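Local atomic coordinates of Thiol:disulfide interchange protein DsbA (Pseudomonas aeruginosa, PDB entry 4ZL8), a protein that probably introduces disulfide bonds into other proteins of the periplasm by passing on its own redox-active disulfide, as a DsbA member of the thioredoxin family. Residues A[78-81]-A[82-86]; A[132-135]-A[136-140]. The protein carries 1 engineered substitution. All coordinates share one frame; numbering follows the deposited sequence.

Interaction 1. Residues A[78-81]-A[82-86]; sequences FLTL and ISMGV. Engineered in segment 82-86: Ile82 (natural residue Glu).
Phe78 and Ile82, one helical turn apart, make the aromatic part of this contact. CG1 of Ile82, an engineered residue, lies over one face of the Phe78 ring, 3.9 Å from the ring centroid and displaced toward the rim on the side of CZ and CE2, a CH-pi contact. The ring comes under that methylene because its CG stands anti to the backbone N (chi1 172°), beside the carbonyl carbon, which carries it along the helix toward the following turn. A second apolar pair closes the C-terminal end: CD2 of Leu81 meets CG2 of Val86 at 3.7 Å, the two side chains crossing at about a right angle.

The backbone bonds show how an alpha helix ends. Ile82 N to Phe78 O (2.9 Å), Ser83 N to Leu79 O and Met84 N to Thr80 O continue the i to i+4 pattern. Then Gly85 takes a positive phi of 79° and the chain turns back in a Schellman motif. In it Val86 N bonds to Leu81 O at 3.0 Å, reaching back five residues, and Gly85 N bonds to Ile82 O at 2.9 Å. Val86 is also the N-cap of the helix that follows, leaving a very short connection between the two helices.

The C-terminal end of helix 70-84 belongs to the helical domain that DsbA proteins carry inserted in the thioredoxin fold. Phe78 stacks edge-to-face on Phe33, at the end of strand 27-33 on the thioredoxin side, beside Tyr35; Leu81 and Ile82 touch helix 87-99; Thr80 packs against helix 122-129, its OG1 bonded to Gln76 O; and Leu79 faces helix 132-148.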
loop_
_atom_site.group_PDB
_atom_site.type_symbol
_atom_site.label_atom_id
_atom_site.label_comp_id
_atom_site.label_asym_id
_atom_site.label_seq_id
_atom_site.Cartn_x
_atom_site.Cartn_y
_atom_site.Cartn_z
ATOM N N PHE A 78 -1.165 9.069 -4.517
ATOM C CA PHE A 78 -1.749 7.726 -4.510
ATOM C C PHE A 78 -3.232 7.774 -4.172
ATOM O O PHE A 78 -4.070 7.201 -4.866
ATOM C CB PHE A 78 -1.034 6.832 -3.499
ATOM C CG PHE A 78 -1.691 5.492 -3.303
ATOM C CD1 PHE A 78 -1.455 4.453 -4.180
ATOM C CD2 PHE A 78 -2.542 5.278 -2.247
ATOM C CE1 PHE A 78 -2.064 3.229 -4.010
ATOM C CE2 PHE A 78 -3.144 4.051 -2.074
ATOM C CZ PHE A 78 -2.892 3.026 -2.964
ATOM N N LEU A 79 -3.563 8.458 -3.079
ATOM C CA LEU A 79 -4.946 8.492 -2.627
ATOM C C LEU A 79 -5.858 9.228 -3.602
ATOM O O LEU A 79 -7.010 8.861 -3.774
ATOM C CB LEU A 79 -5.058 9.103 -1.228
ATOM C CG LEU A 79 -4.405 8.284 -0.136
ATOM C CD1 LEU A 79 -4.313 9.076 1.166
ATOM C CD2 LEU A 79 -5.129 6.981 0.101
ATOM N N THR A 80 -5.316 10.238 -4.274
ATOM C CA THR A 80 -6.051 10.967 -5.300
ATOM C C THR A 80 -6.383 10.034 -6.460
ATOM O O THR A 80 -7.517 10.006 -6.948
ATOM C CB THR A 80 -5.264 12.197 -5.788
ATOM O OG1 THR A 80 -5.137 13.120 -4.697
ATOM C CG2 THR A 80 -5.974 12.891 -6.919
ATOM N N LEU A 81 -5.394 9.260 -6.891
ATOM C CA LEU A 81 -5.596 8.333 -7.995
ATOM C C LEU A 81 -6.595 7.234 -7.630
ATOM O O LEU A 81 -7.418 6.834 -8.452
ATOM C CB LEU A 81 -4.259 7.729 -8.426
ATOM C CG LEU A 81 -3.241 8.707 -8.992
ATOM C CD1 LEU A 81 -1.887 8.052 -9.130
ATOM C CD2 LEU A 81 -3.719 9.272 -10.297
ATOM N N ILE A 82 -6.515 6.725 -6.401
ATOM C CA ILE A 82 -7.537 5.793 -5.912
ATOM C C ILE A 82 -8.942 6.399 -5.977
ATOM O O ILE A 82 -9.874 5.782 -6.489
ATOM C CB ILE A 82 -7.231 5.346 -4.465
ATOM C CG1 ILE A 82 -5.999 4.447 -4.428
ATOM C CG2 ILE A 82 -8.426 4.631 -3.860
ATOM C CD1 ILE A 82 -6.183 3.107 -5.072
ATOM N N SER A 83 -9.099 7.628 -5.499
ATOM C CA SER A 83 -10.399 8.287 -5.520
ATOM C C SER A 83 -10.926 8.423 -6.940
ATOM O O SER A 83 -12.135 8.253 -7.202
ATOM C CB SER A 83 -10.270 9.680 -4.892
ATOM O OG SER A 83 -11.441 10.462 -5.069
ATOM N N MET A 84 -10.034 8.724 -7.868
ATOM C CA MET A 84 -10.409 8.871 -9.272
ATOM C C MET A 84 -10.672 7.541 -9.971
ATOM O O MET A 84 -11.178 7.532 -11.089
ATOM C CB MET A 84 -9.325 9.607 -10.040
ATOM C CG MET A 84 -9.218 11.060 -9.686
ATOM S SD MET A 84 -7.930 11.912 -10.597
ATOM C CE MET A 84 -8.666 12.038 -12.226
ATOM N N GLY A 85 -10.318 6.434 -9.323
ATOM C CA GLY A 85 -10.548 5.112 -9.875
ATOM C C GLY A 85 -9.522 4.702 -10.918
ATOM O O GLY A 85 -9.798 3.790 -11.698
ATOM N N VAL A 86 -8.360 5.356 -10.928
ATOM C CA VAL A 86 -7.360 5.136 -11.973
ATOM C C VAL A 86 -5.998 4.658 -11.464
ATOM O O VAL A 86 -5.080 4.482 -12.265
ATOM C CB VAL A 86 -7.124 6.414 -12.807
ATOM C CG1 VAL A 86 -8.427 6.878 -13.431
ATOM C CG2 VAL A 86 -6.501 7.502 -11.956
#

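Interaction 2. Residues A[132-135]-A[136-140]; sequences FAIK and GQMEK
Ile134 O accepts the shortest backbone bond between these segments, from Met138 N at 2.9 Å, with an N-H...O angle of 164°. CG of Met138 also lies against that oxygen, at 3.2 Å, since chi1 of -71° sets it beside the backbone N, on the side of the preceding turn. From there the chain bends at both chi2 and chi3, and the sulfur end leads away from Ile134. The side chains themselves meet lightly, CG2 of Ile134 lying 4.1 Å from Met138 CG.

Such i to i+4 bonding is that of a regular alpha helix, here the opening turns of helix 132-148, which pack in the helical insertion of the DsbA-type thioredoxin fold. Gln137 N bonds to Ala133 O at 3.0 Å, in the carbonyl plane, and the methylene CG of Gln137 settles 3.5 Å from Ala133 O. Glu139 N reaches Lys135 O at 3.1 Å, while Gly136 N makes a longer bond, 3.2 Å, to Phe132 O. Ser131, just before the helix, accepts a hydrogen bond at OG from Ile134 N. Ile134 and Met138 both turn to helix 70-84, resting on Gln76 and Leu79, whereas Lys135 and Glu139 are exposed to solvent.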
loop_
_atom_site.group_PDB
_atom_site.type_symbol
_atom_site.label_atom_id
_atom_site.label_comp_id
_atom_site.label_asym_id
_atom_site.label_seq_id
_atom_site.Cartn_x
_atom_site.Cartn_y
_atom_site.Cartn_z
ATOM N N PHE A 132 -11.410 18.273 0.229
ATOM C CA PHE A 132 -11.572 17.946 1.630
ATOM C C PHE A 132 -11.647 16.434 1.841
ATOM O O PHE A 132 -11.221 15.909 2.877
ATOM C CB PHE A 132 -12.771 18.684 2.243
ATOM C CG PHE A 132 -14.123 18.300 1.655
ATOM C CD1 PHE A 132 -14.754 17.125 2.025
ATOM C CD2 PHE A 132 -14.763 19.135 0.745
ATOM C CE1 PHE A 132 -15.987 16.783 1.509
ATOM C CE2 PHE A 132 -16.001 18.787 0.235
ATOM C CZ PHE A 132 -16.592 17.616 0.607
ATOM N N ALA A 133 -12.172 15.705 0.867
ATOM C CA ALA A 133 -12.285 14.272 1.037
ATOM C C ALA A 133 -10.907 13.638 1.158
ATOM O O ALA A 133 -10.682 12.719 1.948
ATOM C CB ALA A 133 -13.104 13.642 -0.104
ATOM N N ILE A 134 -9.969 14.121 0.347
ATOM C CA ILE A 134 -8.606 13.606 0.375
ATOM C C ILE A 134 -7.919 13.980 1.700
ATOM O O ILE A 134 -7.145 13.198 2.225
ATOM C CB ILE A 134 -7.823 14.028 -0.881
ATOM C CG1 ILE A 134 -8.303 13.195 -2.089
ATOM C CG2 ILE A 134 -6.318 13.876 -0.662
ATOM C CD1 ILE A 134 -7.977 11.712 -2.034
ATOM N N LYS A 135 -8.239 15.125 2.283
ATOM C CA LYS A 135 -7.721 15.439 3.614
ATOM C C LYS A 135 -8.117 14.358 4.614
ATOM O O LYS A 135 -7.302 13.931 5.447
ATOM C CB LYS A 135 -8.152 16.832 4.060
ATOM C CG LYS A 135 -7.356 17.905 3.339
ATOM C CD LYS A 135 -7.729 19.303 3.746
ATOM C CE LYS A 135 -6.798 20.299 3.076
ATOM N NZ LYS A 135 -6.568 19.999 1.629
ATOM N N GLY A 136 -9.358 13.895 4.527
ATOM C CA GLY A 136 -9.837 12.818 5.375
ATOM C C GLY A 136 -9.144 11.498 5.114
ATOM O O GLY A 136 -8.776 10.791 6.051
ATOM N N GLN A 137 -8.951 11.151 3.848
ATOM C CA GLN A 137 -8.259 9.923 3.517
ATOM C C GLN A 137 -6.817 9.942 4.014
ATOM O O GLN A 137 -6.302 8.920 4.464
ATOM C CB GLN A 137 -8.325 9.625 2.012
ATOM C CG GLN A 137 -9.747 9.372 1.514
ATOM C CD GLN A 137 -10.351 8.153 2.159
ATOM O OE1 GLN A 137 -9.717 7.104 2.231
ATOM N NE2 GLN A 137 -11.578 8.288 2.644
ATOM N N MET A 138 -6.145 11.084 3.889
ATOM C CA MET A 138 -4.777 11.229 4.371
ATOM C C MET A 138 -4.746 10.975 5.875
ATOM O O MET A 138 -3.886 10.251 6.390
ATOM C CB MET A 138 -4.236 12.633 4.042
ATOM C CG MET A 138 -3.965 12.820 2.570
ATOM S SD MET A 138 -2.431 12.055 2.049
ATOM C CE MET A 138 -1.242 13.196 2.756
ATOM N N GLU A 139 -5.674 11.573 6.609
ATOM C CA GLU A 139 -5.682 11.397 8.056
ATOM C C GLU A 139 -5.911 9.930 8.425
ATOM O O GLU A 139 -5.301 9.384 9.349
ATOM C CB GLU A 139 -6.736 12.304 8.717
ATOM C CG GLU A 139 -6.832 12.162 10.235
ATOM C CD GLU A 139 -5.668 12.764 10.983
ATOM O OE1 GLU A 139 -4.751 13.308 10.334
ATOM O OE2 GLU A 139 -5.690 12.711 12.226
ATOM N N LYS A 140 -6.840 9.290 7.721
ATOM C CA LYS A 140 -7.109 7.883 7.997
ATOM C C LYS A 140 -5.896 7.019 7.735
ATOM O O LYS A 140 -5.600 6.118 8.521
ATOM C CB LYS A 140 -8.296 7.417 7.168
ATOM C CG LYS A 140 -9.595 7.959 7.730
ATOM C CD LYS A 140 -10.827 7.554 6.924
ATOM C CE LYS A 140 -12.117 8.095 7.544
ATOM N NZ LYS A 140 -13.298 7.855 6.649
#

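How the interactions relate
Both interactions are local turns of helix, in series along the chain, yet they differ in place: interaction 1 is the C-terminal end of helix 70-84, interaction 2 the start of helix 132-148. Interaction 1 is partly buried and combines a CH-pi contact with a Schellman turn whose positive phi falls on a glycine; interaction 2 lies nearer the surface, where backbone bonds do most of the work and the single apolar pair is loose. Their centres are about 12 Å apart, and they meet directly where the two helices pack. There CD1 of Leu79 touches SD of Met138 at 3.6 Å, and CD1 of Ile134 lies 3.5 Å from Leu79 O, so hydrophobic side chains meet each other and the neighbouring backbone.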